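Local coordinates for protein sgbp-b (Bacteroides uniformis, PDB 7K44) that probably binds xyloglucan at the cell surface, as a surface glycan-binding protein encoded in a complex xyloglucan utilization locus of a human gut commensal, at residues P48-G53 / F89-F94; P126-V131 / Q147-I152; M134-G139 / P202-L207; L261-V266 / D356-Q361. All blocks are in the same frame, centred on the assembly; numbering follows the deposited sequence. Where two conformers were deposited one is given.

The four contacts follow an elongated chain of successive beta domains from its N-terminal end to the end carrying the xyloglucan-binding family domain. Contact 1 pairs two strands of the first beta sandwich, and its centre lies about 24 Å from that of contact 2. Contacts 2 and 3 belong to the IPT/TIG domain; their segments alternate along the chain and their centres are about 18 Å apart. Contact 3 lies where that domain passes into the xyloglucan-binding domain, with the Met135 side chain about 9 Å from the bound calcium ion. Contact 4 is inside the latter domain, its Asn263 side chain about 11 Å from the same ion; its centre is about 59 Å from that of contact 1.

Contact 1: P48-G53 / F89-F94; sequences PLRIVG and FDEISF
Arg50 holds CG anti to its backbone N (chi1 -167°) and bends at chi3, which lays its guanidinium beside Glu91, whose own chain runs extended beyond CG to meet it. Both stand on one face of an antiparallel ladder between strands 48-54 and 91-95, the central pair of a four-stranded sheet in a beta sandwich whose strand order is consistent with an immunoglobulin-like fold. The salt bridge from Arg50 NH1 to Glu91 OE1 is long, at 3.3 Å, and the two planar groups are turned 35° against each other rather than meeting flush. A water bonded to Glu91 OE2 also takes a weak hydrogen bond from Arg50 NH1, so the pair is bridged a second time through solvent.

The backbone ladder is regular. Leu49 pairs with Phe94 and Ile51 with Ile92 as hydrogen-bonded pairs, and the nearly straight bond from Leu49 N to Phe94 O measures 2.8 Å. Gly53 N extends the ladder to Asp90 O; the Asp90 carboxylate itself is held by Asn86.

On the buried face, Phe94 has CG between its backbone N and carbonyl carbon (chi1 64°), turning the ring back across the neighbouring strand. Leu49 CB sits over one ring face near the rim, while Ile51 meets the edge, CD1 lying 3.8 Å from Phe94 CE1. Leu106 and Val108 of strand 103-110, in the opposing sheet, close over this face. Back on the polar side, a second water accepts from Arg50 NE at 2.9 Å and lies equally far from Ser93 OG.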
loop_
_atom_site.group_PDB
_atom_site.type_symbol
_atom_site.label_atom_id
_atom_site.label_comp_id
_atom_site.label_asym_id
_atom_site.label_seq_id
_atom_site.Cartn_x
_atom_site.Cartn_y
_atom_site.Cartn_z
ATOM N N PRO A 48 -28.870 -7.432 -15.934
ATOM C CA PRO A 48 -29.286 -6.192 -15.275
ATOM C C PRO A 48 -28.111 -5.254 -15.062
ATOM O O PRO A 48 -27.008 -5.676 -14.705
ATOM C CB PRO A 48 -29.842 -6.677 -13.926
ATOM C CG PRO A 48 -30.076 -8.134 -14.096
ATOM C CD PRO A 48 -29.065 -8.613 -15.079
ATOM N N LEU A 49 -28.360 -3.965 -15.290
ATOM C CA LEU A 49 -27.407 -2.914 -14.966
ATOM C C LEU A 49 -28.108 -1.873 -14.107
ATOM O O LEU A 49 -29.327 -1.688 -14.204
ATOM C CB LEU A 49 -26.862 -2.207 -16.230
ATOM C CG LEU A 49 -26.006 -3.009 -17.211
ATOM C CD1 LEU A 49 -26.869 -3.602 -18.307
ATOM C CD2 LEU A 49 -24.928 -2.127 -17.832
ATOM N N ARG A 50 -27.331 -1.173 -13.281
ATOM C CA ARG A 50 -27.854 -0.034 -12.540
ATOM C C ARG A 50 -26.909 1.146 -12.708
ATOM O O ARG A 50 -25.745 1.072 -12.303
ATOM C CB ARG A 50 -28.034 -0.372 -11.057
ATOM C CG ARG A 50 -28.859 0.672 -10.314
ATOM C CD ARG A 50 -28.902 0.396 -8.807
ATOM N NE ARG A 50 -29.643 -0.819 -8.485
ATOM C CZ ARG A 50 -29.830 -1.258 -7.241
ATOM N NH1 ARG A 50 -29.332 -0.580 -6.216
ATOM N NH2 ARG A 50 -30.508 -2.375 -7.026
ATOM N N ILE A 51 -27.415 2.232 -13.283
ATOM C CA ILE A 51 -26.659 3.478 -13.342
ATOM C C ILE A 51 -26.811 4.206 -12.013
ATOM O O ILE A 51 -27.933 4.473 -11.568
ATOM C CB ILE A 51 -27.151 4.356 -14.497
ATOM C CG1 ILE A 51 -27.065 3.603 -15.821
ATOM C CG2 ILE A 51 -26.346 5.654 -14.544
ATOM C CD1 ILE A 51 -27.710 4.367 -16.985
ATOM N N VAL A 52 -25.685 4.545 -11.392
ATOM C CA VAL A 52 -25.655 5.215 -10.094
ATOM C C VAL A 52 -25.074 6.609 -10.285
ATOM O O VAL A 52 -23.948 6.759 -10.773
ATOM C CB VAL A 52 -24.837 4.417 -9.071
ATOM C CG1 VAL A 52 -24.770 5.169 -7.749
ATOM C CG2 VAL A 52 -25.452 3.047 -8.885
ATOM N N GLY A 53 -25.831 7.624 -9.889
ATOM C CA GLY A 53 -25.370 8.987 -10.049
ATOM C C GLY A 53 -26.223 9.976 -9.286
ATOM O O GLY A 53 -26.309 9.903 -8.055
ATOM N N PHE A 89 -34.139 9.748 -7.574
ATOM C CA PHE A 89 -33.639 10.126 -8.902
ATOM C C PHE A 89 -32.119 10.019 -8.997
ATOM O O PHE A 89 -31.452 10.857 -9.610
ATOM C CB PHE A 89 -34.120 11.520 -9.323
ATOM C CG PHE A 89 -35.615 11.657 -9.419
ATOM C CD1 PHE A 89 -36.364 12.026 -8.312
ATOM C CD2 PHE A 89 -36.270 11.437 -10.617
ATOM C CE1 PHE A 89 -37.734 12.161 -8.402
ATOM C CE2 PHE A 89 -37.644 11.571 -10.713
ATOM C CZ PHE A 89 -38.376 11.933 -9.602
ATOM N N ASP A 90 -31.553 8.984 -8.383
ATOM C CA ASP A 90 -30.112 8.805 -8.431
ATOM C C ASP A 90 -29.684 7.398 -8.842
ATOM O O ASP A 90 -28.481 7.105 -8.833
ATOM C CB ASP A 90 -29.430 9.276 -7.131
ATOM C CG ASP A 90 -29.760 8.404 -5.926
ATOM O OD1 ASP A 90 -30.596 7.483 -6.042
ATOM O OD2 ASP A 90 -29.171 8.650 -4.849
ATOM N N GLU A 91 -30.628 6.534 -9.212
ATOM C CA GLU A 91 -30.309 5.192 -9.679
ATOM C C GLU A 91 -31.305 4.792 -10.761
ATOM O O GLU A 91 -32.515 4.953 -10.587
ATOM C CB GLU A 91 -30.310 4.189 -8.513
ATOM C CG GLU A 91 -29.215 4.460 -7.474
ATOM C CD GLU A 91 -29.174 3.457 -6.330
ATOM O OE1 GLU A 91 -30.075 2.596 -6.252
ATOM O OE2 GLU A 91 -28.232 3.533 -5.505
ATOM N N ILE A 92 -30.795 4.308 -11.894
ATOM C CA ILE A 92 -31.616 3.873 -13.021
ATOM C C ILE A 92 -31.329 2.401 -13.284
ATOM O O ILE A 92 -30.169 2.016 -13.472
ATOM C CB ILE A 92 -31.310 4.688 -14.293
ATOM C CG1 ILE A 92 -31.539 6.181 -14.067
ATOM C CG2 ILE A 92 -32.169 4.193 -15.443
ATOM C CD1 ILE A 92 -30.940 7.044 -15.176
ATOM N N SER A 93 -32.379 1.581 -13.322
ATOM C CA SER A 93 -32.229 0.146 -13.519
ATOM C C SER A 93 -32.789 -0.269 -14.872
ATOM O O SER A 93 -33.843 0.217 -15.290
ATOM C CB SER A 93 -32.934 -0.630 -12.404
ATOM O OG SER A 93 -32.236 -0.461 -11.178
ATOM N N PHE A 94 -32.089 -1.180 -15.547
ATOM C CA PHE A 94 -32.593 -1.746 -16.795
ATOM C C PHE A 94 -31.832 -3.022 -17.122
ATOM O O PHE A 94 -30.744 -3.264 -16.601
ATOM C CB PHE A 94 -32.477 -0.751 -17.961
ATOM C CG PHE A 94 -31.061 -0.377 -18.308
ATOM C CD1 PHE A 94 -30.433 0.679 -17.668
ATOM C CD2 PHE A 94 -30.359 -1.090 -19.269
ATOM C CE1 PHE A 94 -29.122 1.022 -17.983
ATOM C CE2 PHE A 94 -29.049 -0.754 -19.591
ATOM C CZ PHE A 94 -28.431 0.310 -18.954
HETATM O O HOH W 1 -31.289 -2.791 -9.781
HETATM O O HOH W 2 -26.906 1.246 -5.358
#

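Contact 2: P126-V131 / Q147-I152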
loop_
_atom_site.group_PDB
_atom_site.type_symbol
_atom_site.label_atom_id
_atom_site.label_comp_id
_atom_site.label_asym_id
_atom_site.label_seq_id
_atom_site.Cartn_x
_atom_site.Cartn_y
_atom_site.Cartn_z
ATOM N N PRO A 126 -7.543 -7.236 -13.262
ATOM C CA PRO A 126 -7.134 -6.301 -12.213
ATOM C C PRO A 126 -5.655 -5.979 -12.344
ATOM O O PRO A 126 -4.879 -6.704 -12.970
ATOM C CB PRO A 126 -7.409 -7.084 -10.925
ATOM C CG PRO A 126 -7.150 -8.530 -11.321
ATOM C CD PRO A 126 -7.599 -8.626 -12.784
ATOM N N SER A 127 -5.268 -4.864 -11.740
ATOM C CA SER A 127 -3.870 -4.475 -11.696
ATOM C C SER A 127 -3.592 -3.873 -10.332
ATOM O O SER A 127 -4.495 -3.360 -9.669
ATOM C CB SER A 127 -3.513 -3.472 -12.799
ATOM O OG SER A 127 -4.428 -2.391 -12.834
ATOM N N ILE A 128 -2.334 -3.967 -9.908
ATOM C CA ILE A 128 -1.882 -3.420 -8.634
ATOM C C ILE A 128 -0.810 -2.378 -8.908
ATOM O O ILE A 128 0.180 -2.662 -9.592
ATOM C CB ILE A 128 -1.334 -4.522 -7.717
ATOM C CG1 ILE A 128 -2.458 -5.461 -7.304
ATOM C CG2 ILE A 128 -0.669 -3.886 -6.492
ATOM C CD1 ILE A 128 -1.976 -6.821 -6.802
ATOM N N SER A 129 -1.005 -1.170 -8.380
ATOM C CA SER A 129 0.002 -0.129 -8.531
ATOM C C SER A 129 0.807 0.130 -7.265
ATOM O O SER A 129 1.968 0.532 -7.364
ATOM C CB SER A 129 -0.625 1.181 -9.015
ATOM O OG SER A 129 -1.586 1.661 -8.096
ATOM N N LYS A 130 0.233 -0.083 -6.083
ATOM C CA LYS A 130 0.934 0.199 -4.838
ATOM C C LYS A 130 0.404 -0.718 -3.744
ATOM O O LYS A 130 -0.776 -1.068 -3.729
ATOM C CB LYS A 130 0.731 1.664 -4.431
ATOM C CG LYS A 130 1.875 2.582 -4.826
ATOM C CD LYS A 130 2.008 3.745 -3.853
ATOM C CE LYS A 130 0.809 4.668 -3.926
ATOM N NZ LYS A 130 1.106 5.981 -3.283
ATOM N N VAL A 131 1.290 -1.101 -2.812
ATOM C CA VAL A 131 0.920 -1.907 -1.654
ATOM C C VAL A 131 1.484 -1.222 -0.415
ATOM O O VAL A 131 2.581 -0.649 -0.451
ATOM C CB VAL A 131 1.417 -3.368 -1.748
ATOM C CG1 VAL A 131 0.802 -4.212 -0.647
ATOM C CG2 VAL A 131 1.097 -3.962 -3.098
ATOM N N GLN A 147 -6.487 -1.139 -10.054
ATOM C CA GLN A 147 -7.663 -0.903 -10.884
ATOM C C GLN A 147 -8.394 -2.216 -11.088
ATOM O O GLN A 147 -7.781 -3.287 -11.107
ATOM C CB GLN A 147 -7.291 -0.326 -12.260
ATOM C CG GLN A 147 -6.595 1.032 -12.217
ATOM C CD GLN A 147 -7.506 2.144 -11.723
ATOM O OE1 GLN A 147 -8.725 2.054 -11.830
ATOM N NE2 GLN A 147 -6.910 3.200 -11.186
ATOM N N ASN A 148 -9.717 -2.117 -11.252
ATOM C CA ASN A 148 -10.556 -3.252 -11.644
ATOM C C ASN A 148 -10.596 -4.366 -10.597
ATOM O O ASN A 148 -10.471 -5.552 -10.910
ATOM C CB ASN A 148 -10.189 -3.761 -13.035
ATOM C CG ASN A 148 -10.389 -2.698 -14.076
ATOM O OD1 ASN A 148 -11.509 -2.227 -14.273
ATOM N ND2 ASN A 148 -9.307 -2.263 -14.702
ATOM N N PHE A 149 -10.808 -3.969 -9.339
ATOM C CA PHE A 149 -10.922 -4.889 -8.213
ATOM C C PHE A 149 -12.339 -5.456 -8.024
ATOM O O PHE A 149 -12.660 -5.974 -6.949
ATOM C CB PHE A 149 -10.465 -4.202 -6.918
ATOM C CG PHE A 149 -8.979 -3.913 -6.844
ATOM C CD1 PHE A 149 -8.064 -4.599 -7.624
ATOM C CD2 PHE A 149 -8.509 -2.944 -5.964
ATOM C CE1 PHE A 149 -6.703 -4.324 -7.534
ATOM C CE2 PHE A 149 -7.149 -2.665 -5.860
ATOM C CZ PHE A 149 -6.243 -3.354 -6.645
ATOM N N MET A 150 -13.193 -5.371 -9.034
ATOM C CA MET A 150 -14.541 -5.909 -8.944
ATOM C C MET A 150 -14.518 -7.435 -8.957
ATOM O O MET A 150 -13.661 -8.059 -9.585
ATOM C CB MET A 150 -15.315 -5.453 -10.175
ATOM C CG MET A 150 -14.494 -5.686 -11.450
ATOM S SD MET A 150 -14.729 -4.509 -12.775
ATOM C CE MET A 150 -14.022 -3.035 -12.072
ATOM N N ASP A 151 -15.484 -8.040 -8.265
ATOM C CA ASP A 151 -15.700 -9.490 -8.292
ATOM C C ASP A 151 -14.446 -10.253 -7.864
ATOM O O ASP A 151 -13.922 -11.105 -8.585
ATOM C CB ASP A 151 -16.207 -9.960 -9.659
ATOM C CG ASP A 151 -17.465 -9.246 -10.085
ATOM O OD1 ASP A 151 -18.347 -9.027 -9.226
ATOM O OD2 ASP A 151 -17.566 -8.896 -11.276
ATOM N N ILE A 152 -13.985 -9.940 -6.657
ATOM C CA ILE A 152 -12.782 -10.573 -6.134
ATOM C C ILE A 152 -13.046 -12.042 -5.845
ATOM O O ILE A 152 -14.069 -12.407 -5.244
ATOM C CB ILE A 152 -12.285 -9.840 -4.881
ATOM C CG1 ILE A 152 -11.652 -8.513 -5.273
ATOM C CG2 ILE A 152 -11.269 -10.701 -4.119
ATOM C CD1 ILE A 152 -11.169 -7.725 -4.105
HETATM O O HOH W 3 -3.631 2.459 -10.569
#
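The first strand of the IPT/TIG domain, an immunoglobulin-like fold, meets the end of strand 141-147 just where that chain leaves the sheet for the loop leading to strand 152-157. Ser127 and Gln147 form one antiparallel hydrogen-bonded pair. Ser127 N donates to Gln147 O at 3.0 Å, and Gln147 N returns the bond to Ser127 O over the same distance, though from well above the carbonyl plane.

Beyond the pair, Asn148 and Phe149 still touch the strand. With CG anti to its carbonyl carbon (chi1 -69°), Phe149 sends its ring inward, where Pro126 CB and Ile128 CG1 both lie at its edge. Ring atom CE1 of Phe149 comes within 3.2 Å of Ser127 O, and Gln147 N stands over one face. Pro126 CB also packs against Asn148 O, 3.4 Å away. Val144, Val169 and Ile192 also pack against the ring.

Ser127 OG rests 3.6 Å from Gln147 CB on the outer side, where a water weakly joins Gln147 NE2 to Ser129 OG. Polar pairing thus lies mainly in the backbone, while the aromatic ring packs at its edge on Pro126 and Ile128, with Ser127 O, which accepts from Gln147 N, lying obliquely against ring atom CE1.

Contact 3: M134-G139 / P202-L207; sequences MMPITG and PGFYPL
The rings of Tyr205 and Phe204 receive the loop 134-139 in different ways. Over one face of Tyr205 lies Met135 CG, a CH-pi contact 3.9 Å from the ring centroid and only 15° off the normal; Met135 SD stands farther above the same ring, 5.0 Å from its centroid. Pro136 O and Leu207 CD1 occupy the ring's edge, the carbonyl oxygen reaching to 3.4 Å from Tyr205 CE1. This oxygen is buried without a hydrogen-bonding partner. Phe204 carries Met134 O over one face, offset toward the rim, and Met134 SD at its edge, so each aromatic has a Met-aromatic contact, one facial and one peripheral. Pro136 CD adds an oblique approach to Phe204 CZ, at 3.6 Å.

One backbone hydrogen bond ties the segments: Tyr205 N donates to Met134 O at 2.7 Å, fixing the carbonyl that also lies above the Phe204 ring. The methionine chains finish the packing. Met135 has CG anti to the backbone N (chi1 -163°) and bends at chi3, carrying CE to Pro206, where it is 3.6 Å from CD, and on to Leu207 CD2. Met134, bent at chi2 and chi3, brings CE to the Gly203 carbonyl. Pro206 is the centre of an inverse gamma turn, closed by Leu207 N to Tyr205 O.

The junction lies between two domains: Phe204 packs on Cys188 and Leu190 of strand 188-194, while Met135 touches Asn379 and Arg381, and Pro206 touches Val383, all on strand 371-384 of the xyloglucan-binding domain.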
loop_
_atom_site.group_PDB
_atom_site.type_symbol
_atom_site.label_atom_id
_atom_site.label_comp_id
_atom_site.label_asym_id
_atom_site.label_seq_id
_atom_site.Cartn_x
_atom_site.Cartn_y
_atom_site.Cartn_z
ATOM N N MET A 134 5.510 -4.412 1.830
ATOM C CA MET A 134 5.888 -5.696 1.252
ATOM C C MET A 134 6.099 -6.754 2.314
ATOM O O MET A 134 6.373 -7.910 1.981
ATOM C CB MET A 134 7.150 -5.564 0.402
ATOM C CG MET A 134 6.978 -4.699 -0.828
ATOM S SD MET A 134 5.969 -5.463 -2.130
ATOM C CE MET A 134 7.219 -6.419 -2.986
ATOM N N MET A 135 5.980 -6.388 3.587
ATOM C CA MET A 135 6.136 -7.350 4.681
ATOM C C MET A 135 5.162 -7.013 5.803
ATOM O O MET A 135 5.559 -6.745 6.938
ATOM C CB MET A 135 7.585 -7.402 5.176
ATOM C CG MET A 135 7.856 -8.644 5.986
ATOM S SD MET A 135 9.585 -8.808 6.477
ATOM C CE MET A 135 10.309 -9.336 4.943
ATOM N N PRO A 136 3.858 -7.048 5.524
ATOM C CA PRO A 136 2.885 -6.697 6.567
ATOM C C PRO A 136 2.902 -7.689 7.720
ATOM O O PRO A 136 3.038 -8.904 7.538
ATOM C CB PRO A 136 1.534 -6.739 5.836
ATOM C CG PRO A 136 1.879 -6.736 4.392
ATOM C CD PRO A 136 3.193 -7.428 4.266
ATOM N N ILE A 137 2.753 -7.154 8.910
ATOM C CA ILE A 137 2.693 -7.969 10.114
ATOM C C ILE A 137 1.316 -8.619 10.240
ATOM O O ILE A 137 0.282 -7.982 10.001
ATOM C CB ILE A 137 3.035 -7.087 11.318
ATOM C CG1 ILE A 137 4.520 -6.720 11.264
ATOM C CG2 ILE A 137 2.756 -7.810 12.623
ATOM C CD1 ILE A 137 4.876 -5.630 12.210
ATOM N N THR A 138 1.306 -9.902 10.602
ATOM C CA THR A 138 0.059 -10.658 10.706
ATOM C C THR A 138 -0.914 -9.970 11.655
ATOM O O THR A 138 -0.538 -9.543 12.752
ATOM C CB THR A 138 0.355 -12.085 11.171
ATOM O OG1 THR A 138 1.074 -12.776 10.144
ATOM C CG2 THR A 138 -0.937 -12.854 11.503
ATOM N N GLY A 139 -2.167 -9.837 11.216
ATOM C CA GLY A 139 -3.178 -9.179 12.005
ATOM C C GLY A 139 -3.383 -7.716 11.701
ATOM O O GLY A 139 -4.424 -7.164 12.079
ATOM N N PRO A 202 5.469 -9.491 -7.559
ATOM C CA PRO A 202 6.579 -10.351 -7.134
ATOM C C PRO A 202 7.417 -9.662 -6.063
ATOM O O PRO A 202 7.318 -8.457 -5.833
ATOM C CB PRO A 202 7.388 -10.523 -8.417
ATOM C CG PRO A 202 7.151 -9.238 -9.159
ATOM C CD PRO A 202 5.738 -8.828 -8.846
ATOM N N GLY A 203 8.261 -10.455 -5.409
ATOM C CA GLY A 203 9.112 -9.905 -4.368
ATOM C C GLY A 203 8.415 -9.663 -3.051
ATOM O O GLY A 203 9.001 -9.039 -2.159
ATOM N N PHE A 204 7.187 -10.141 -2.898
ATOM C CA PHE A 204 6.429 -9.918 -1.678
ATOM C C PHE A 204 6.962 -10.785 -0.535
ATOM O O PHE A 204 7.445 -11.903 -0.736
ATOM C CB PHE A 204 4.953 -10.237 -1.949
ATOM C CG PHE A 204 4.037 -9.828 -0.844
ATOM C CD1 PHE A 204 3.732 -8.493 -0.636
ATOM C CD2 PHE A 204 3.462 -10.782 -0.028
ATOM C CE1 PHE A 204 2.883 -8.120 0.397
ATOM C CE2 PHE A 204 2.621 -10.421 1.002
ATOM C CZ PHE A 204 2.324 -9.091 1.207
ATOM N N TYR A 205 6.895 -10.244 0.678
ATOM C CA TYR A 205 7.355 -10.928 1.882
ATOM C C TYR A 205 8.795 -11.447 1.815
ATOM O O TYR A 205 9.039 -12.648 1.994
ATOM C CB TYR A 205 6.388 -12.027 2.303
ATOM C CG TYR A 205 6.100 -11.954 3.782
ATOM C CD1 TYR A 205 5.161 -11.057 4.283
ATOM C CD2 TYR A 205 6.805 -12.741 4.677
ATOM C CE1 TYR A 205 4.915 -10.979 5.653
ATOM C CE2 TYR A 205 6.567 -12.664 6.047
ATOM C CZ TYR A 205 5.622 -11.782 6.519
ATOM O OH TYR A 205 5.387 -11.702 7.877
ATOM N N PRO A 206 9.776 -10.564 1.580
ATOM C CA PRO A 206 11.180 -10.972 1.346
ATOM C C PRO A 206 11.927 -11.332 2.627
ATOM O O PRO A 206 12.913 -10.695 3.047
ATOM C CB PRO A 206 11.768 -9.740 0.651
ATOM C CG PRO A 206 11.007 -8.599 1.233
ATOM C CD PRO A 206 9.595 -9.106 1.441
ATOM N N LEU A 207 11.477 -12.415 3.258
ATOM C CA LEU A 207 12.097 -12.850 4.511
ATOM C C LEU A 207 13.568 -13.201 4.340
ATOM O O LEU A 207 14.362 -13.021 5.271
ATOM C CB LEU A 207 11.363 -14.067 5.068
ATOM C CG LEU A 207 9.991 -13.813 5.674
ATOM C CD1 LEU A 207 9.404 -15.118 6.186
ATOM C CD2 LEU A 207 10.118 -12.789 6.796
#

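Contact 4: L261-V266 / D356-Q361; sequences LQNGAV and DELALQ
Gln262 and Gln361 join strands 255-264 and 357-364 through their side-chain amides. Gln262 OE1 accepts from Gln361 NE2 at 2.8 Å; the bond is nearly straight and lies in the amide plane of Gln361, but it arrives from above the carbonyl plane of Gln262, the two amides being 54° apart. At the other end of the same amide, Gln262 NE2 gives a weak bond to Glu357 OE2. Outside the pair, Arg302 holds Gln361 OE1, and Tyr304 is a further, weak acceptor for Gln262 NE2. Asn263 instead turns ND2 back to the backbone, 2.9 Å from Leu358 O, while Tyr214 binds its OD1.

Among the backbone bonds, Leu261 pairs with Leu360 and Asn263 with Leu358 in hydrogen-bonded antiparallel fashion. Leu358 O therefore accepts twice, from Asn263 N and ND2, which reach it from opposite faces of its plane. Past the strand end, Ala265 N donates to Asp356 O at 3.0 Å.

Apolar contacts gather around Leu261, Leu358 and Leu360, beside Asn263. Leu261 CB meets Leu360 CD1 at 4.3 Å and, past the strand end, Ala265 CB lies 4.1 Å from Leu358 CB. Phe377 and Phe380 of strand 371-384 pack against these leucines from the facing sheet. Gln262, Glu357 and Gln361 thus form a polar network on one side, and the leucines share the other with buried, amide-satisfied Asn263: an antiparallel ladder in one sheet of a beta sandwich, the architecture of this xyloglucan-binding domain.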
loop_
_atom_site.group_PDB
_atom_site.type_symbol
_atom_site.label_atom_id
_atom_site.label_comp_id
_atom_site.label_asym_id
_atom_site.label_seq_id
_atom_site.Cartn_x
_atom_site.Cartn_y
_atom_site.Cartn_z
ATOM N N LEU A 261 19.245 2.856 18.697
ATOM C CA LEU A 261 19.208 1.412 18.511
ATOM C C LEU A 261 20.512 1.067 17.810
ATOM O O LEU A 261 20.682 1.354 16.617
ATOM C CB LEU A 261 18.026 0.969 17.657
ATOM C CG LEU A 261 16.630 1.230 18.192
ATOM C CD1 LEU A 261 15.590 0.706 17.184
ATOM C CD2 LEU A 261 16.448 0.566 19.545
ATOM N N GLN A 262 21.471 0.509 18.547
ATOM C CA GLN A 262 22.748 0.096 17.979
ATOM C C GLN A 262 22.680 -1.419 17.935
ATOM O O GLN A 262 22.572 -2.066 18.977
ATOM C CB GLN A 262 23.926 0.578 18.828
ATOM C CG GLN A 262 23.837 2.062 19.174
ATOM C CD GLN A 262 24.272 2.990 18.046
ATOM O OE1 GLN A 262 23.619 3.992 17.798
ATOM N NE2 GLN A 262 25.366 2.662 17.370
ATOM N N ASN A 263 22.704 -1.980 16.736
ATOM C CA ASN A 263 22.358 -3.372 16.521
ATOM C C ASN A 263 23.447 -4.066 15.725
ATOM O O ASN A 263 24.125 -3.447 14.899
ATOM C CB ASN A 263 21.070 -3.488 15.656
ATOM C CG ASN A 263 19.948 -2.571 16.124
ATOM O OD1 ASN A 263 19.230 -2.873 17.081
ATOM N ND2 ASN A 263 19.776 -1.443 15.427
ATOM N N GLY A 264 23.592 -5.371 15.949
ATOM C CA GLY A 264 24.354 -6.195 15.038
ATOM C C GLY A 264 23.430 -6.798 13.993
ATOM O O GLY A 264 22.438 -7.453 14.324
ATOM N N ALA A 265 23.723 -6.569 12.718
ATOM C CA ALA A 265 22.915 -7.125 11.645
ATOM C C ALA A 265 23.658 -8.279 10.982
ATOM O O ALA A 265 24.879 -8.428 11.133
ATOM C CB ALA A 265 22.583 -6.043 10.609
ATOM N N VAL A 266 22.910 -9.114 10.270
ATOM C CA VAL A 266 23.458 -10.259 9.552
ATOM C C VAL A 266 23.321 -9.956 8.068
ATOM O O VAL A 266 22.225 -10.041 7.502
ATOM C CB VAL A 266 22.752 -11.562 9.928
ATOM C CG1 VAL A 266 23.300 -12.714 9.095
ATOM C CG2 VAL A 266 22.917 -11.830 11.401
ATOM N N ASP A 356 29.589 -4.951 11.294
ATOM C CA ASP A 356 28.245 -5.480 11.097
ATOM C C ASP A 356 27.129 -4.572 11.592
ATOM O O ASP A 356 25.956 -4.958 11.492
ATOM C CB ASP A 356 28.099 -6.868 11.753
ATOM C CG ASP A 356 28.348 -6.841 13.257
ATOM O OD1 ASP A 356 28.089 -5.805 13.904
ATOM O OD2 ASP A 356 28.832 -7.856 13.806
ATOM N N GLU A 357 27.439 -3.385 12.101
ATOM C CA GLU A 357 26.446 -2.611 12.833
ATOM C C GLU A 357 25.379 -2.012 11.910
ATOM O O GLU A 357 25.639 -1.628 10.764
ATOM C CB GLU A 357 27.119 -1.489 13.618
ATOM C CG GLU A 357 26.177 -0.739 14.563
ATOM C CD GLU A 357 26.914 0.274 15.408
ATOM O OE1 GLU A 357 27.482 1.232 14.848
ATOM O OE2 GLU A 357 26.951 0.101 16.646
ATOM N N LEU A 358 24.168 -1.933 12.442
ATOM C CA LEU A 358 23.063 -1.164 11.873
ATOM C C LEU A 358 22.641 -0.223 12.994
ATOM O O LEU A 358 22.224 -0.684 14.062
ATOM C CB LEU A 358 21.938 -2.113 11.468
ATOM C CG LEU A 358 20.775 -1.579 10.628
ATOM C CD1 LEU A 358 20.014 -2.730 9.975
ATOM C CD2 LEU A 358 19.837 -0.748 11.462
ATOM N N ALA A 359 22.810 1.081 12.795
ATOM C CA ALA A 359 22.569 2.063 13.848
ATOM C C ALA A 359 21.509 3.089 13.458
ATOM O O ALA A 359 21.518 3.621 12.341
ATOM C CB ALA A 359 23.856 2.796 14.239
ATOM N N LEU A 360 20.622 3.392 14.411
ATOM C CA LEU A 360 19.643 4.467 14.316
ATOM C C LEU A 360 19.767 5.324 15.564
ATOM O O LEU A 360 19.824 4.787 16.675
ATOM C CB LEU A 360 18.204 3.940 14.232
ATOM C CG LEU A 360 17.813 3.031 13.069
ATOM C CD1 LEU A 360 18.107 1.582 13.422
ATOM C CD2 LEU A 360 16.332 3.208 12.786
ATOM N N GLN A 361 19.818 6.645 15.402
ATOM C CA GLN A 361 19.941 7.535 16.552
ATOM C C GLN A 361 18.992 8.711 16.423
ATOM O O GLN A 361 18.949 9.366 15.375
ATOM C CB GLN A 361 21.364 8.055 16.718
ATOM C CG GLN A 361 22.390 6.961 16.752
ATOM C CD GLN A 361 23.790 7.481 16.988
ATOM O OE1 GLN A 361 24.059 8.669 16.807
ATOM N NE2 GLN A 361 24.692 6.596 17.421
#